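Local coordinates for protein FG41 Malonate Semialdehyde Decarboxylase (Coryneform bacterium, PDB 3MJZ) that is a member of the tautomerase superfamily, built on a beta-alpha-beta fold and assembled here as a trimer, at residues 67-72 / 105-110. Sequence-based numbering, arbitrary orientation.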
# COMPACT_ATOMS: atom_id res chain seq x y z
N ILE A 67 6.39 1.65 -10.77
CA ILE A 67 6.23 0.58 -9.79
C ILE A 67 4.75 0.19 -9.73
O ILE A 67 3.90 1.03 -9.42
CB ILE A 67 6.79 1.01 -8.40
CG1 ILE A 67 8.31 1.20 -8.50
CG2 ILE A 67 6.47 -0.03 -7.32
CD1 ILE A 67 8.87 2.23 -7.55
N ILE A 68 4.46 -1.07 -10.05
CA ILE A 68 3.10 -1.67 -10.02
C ILE A 68 3.02 -2.67 -8.85
O ILE A 68 3.76 -3.64 -8.81
CB ILE A 68 2.75 -2.49 -11.33
CG1 ILE A 68 3.41 -1.90 -12.59
CG2 ILE A 68 1.27 -2.64 -11.50
CD1 ILE A 68 2.98 -0.52 -12.87
N HIS A 69 2.11 -2.42 -7.93
CA HIS A 69 1.91 -3.20 -6.71
C HIS A 69 0.51 -3.83 -6.84
O HIS A 69 -0.52 -3.16 -6.84
CB HIS A 69 1.99 -2.25 -5.52
CG HIS A 69 2.29 -2.91 -4.21
ND1 HIS A 69 2.12 -4.26 -3.98
CD2 HIS A 69 2.68 -2.37 -3.03
CE1 HIS A 69 2.44 -4.54 -2.73
NE2 HIS A 69 2.76 -3.40 -2.13
N VAL A 70 0.50 -5.15 -7.01
CA VAL A 70 -0.72 -5.88 -7.28
C VAL A 70 -1.22 -6.51 -5.98
O VAL A 70 -0.49 -7.24 -5.29
CB VAL A 70 -0.49 -6.94 -8.37
CG1 VAL A 70 -1.77 -7.68 -8.67
CG2 VAL A 70 0.04 -6.27 -9.64
N PHE A 71 -2.45 -6.15 -5.61
CA PHE A 71 -3.11 -6.73 -4.44
C PHE A 71 -4.20 -7.65 -4.94
O PHE A 71 -5.19 -7.21 -5.48
CB PHE A 71 -3.70 -5.64 -3.53
CG PHE A 71 -2.67 -4.78 -2.87
CD1 PHE A 71 -2.19 -3.65 -3.50
CD2 PHE A 71 -2.19 -5.10 -1.61
CE1 PHE A 71 -1.23 -2.84 -2.90
CE2 PHE A 71 -1.24 -4.29 -1.00
CZ PHE A 71 -0.76 -3.16 -1.65
N THR A 72 -3.99 -8.95 -4.77
CA THR A 72 -4.89 -9.94 -5.32
C THR A 72 -5.09 -11.12 -4.35
O THR A 72 -4.31 -11.30 -3.40
CB THR A 72 -4.41 -10.39 -6.72
OG1 THR A 72 -5.47 -11.06 -7.42
CG2 THR A 72 -3.19 -11.32 -6.61
N ALA A 105 5.30 -5.86 -7.66
CA ALA A 105 5.16 -6.56 -6.38
C ALA A 105 3.71 -7.05 -6.20
O ALA A 105 2.75 -6.35 -6.57
CB ALA A 105 5.53 -5.65 -5.24
N ILE A 106 3.57 -8.26 -5.67
CA ILE A 106 2.27 -8.86 -5.44
C ILE A 106 2.11 -9.05 -3.95
O ILE A 106 3.00 -9.59 -3.30
CB ILE A 106 2.07 -10.26 -6.05
CG1 ILE A 106 2.58 -10.39 -7.50
CG2 ILE A 106 0.60 -10.68 -5.92
CD1 ILE A 106 1.88 -9.56 -8.49
N THR A 107 0.98 -8.61 -3.43
CA THR A 107 0.60 -8.84 -2.06
C THR A 107 -0.75 -9.54 -2.05
O THR A 107 -1.69 -9.12 -2.72
CB THR A 107 0.56 -7.54 -1.25
OG1 THR A 107 1.85 -6.91 -1.33
CG2 THR A 107 0.24 -7.83 0.21
N GLU A 108 -0.83 -10.61 -1.26
CA GLU A 108 -1.97 -11.52 -1.31
C GLU A 108 -2.94 -11.39 -0.14
O GLU A 108 -2.54 -11.07 1.01
CB GLU A 108 -1.46 -12.96 -1.43
CG GLU A 108 -0.67 -13.22 -2.74
CD GLU A 108 -0.48 -14.69 -3.00
OE1 GLU A 108 -0.13 -15.42 -2.05
OE2 GLU A 108 -0.72 -15.13 -4.15
N ASN A 109 -4.21 -11.65 -0.45
CA ASN A 109 -5.23 -11.77 0.58
C ASN A 109 -6.23 -12.91 0.31
O ASN A 109 -5.89 -13.89 -0.36
CB ASN A 109 -5.88 -10.40 0.93
CG ASN A 109 -6.69 -9.74 -0.23
OD1 ASN A 109 -6.98 -10.35 -1.26
ND2 ASN A 109 -7.09 -8.50 -0.00
N ALA A 110 -7.44 -12.78 0.85
CA ALA A 110 -8.49 -13.77 0.67
C ALA A 110 -9.78 -13.15 0.08
O ALA A 110 -10.01 -11.94 0.18
CB ALA A 110 -8.77 -14.48 2.01
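T107 sets its side chain beside the F71 ring, both pointing to the same face of the sheet, with T107 CB 3.7 Å from F71 CD2. On that face, with CG anti to the backbone N (chi1 -159°), the H69 ring stands between A105 and F71: F71 CZ sits 3.5 Å above the ring plane, over its centre, and A105 CB covers the opposite face in a CH-pi contact, 4.3 Å from the ring centroid. H69 ND1 also makes a weak hydrogen bond to A105 O, whose main partner is V70 N at 2.6 Å. V70 and I106 share the other face, side by side, and I106 CD1 reaches V70 CB at 3.5 Å; further along, the methyls T72 CG2 and I106 CG2 meet. Between the two faces the parallel ladder alternates donors and acceptors, from A105 N on I68 O to N109 N on T72 O. E108 turns to K81 in a salt bridge, while N109 ND2 hydrogen-bonds I106 O of the third subunit; H69 meets F71 of the second subunit edge to face, and A105 continues the sheet into that chain. The pairing joins the parallel strands of a beta-alpha-beta unit, crossed over by helix 78-92, as in the trimeric tautomerase fold.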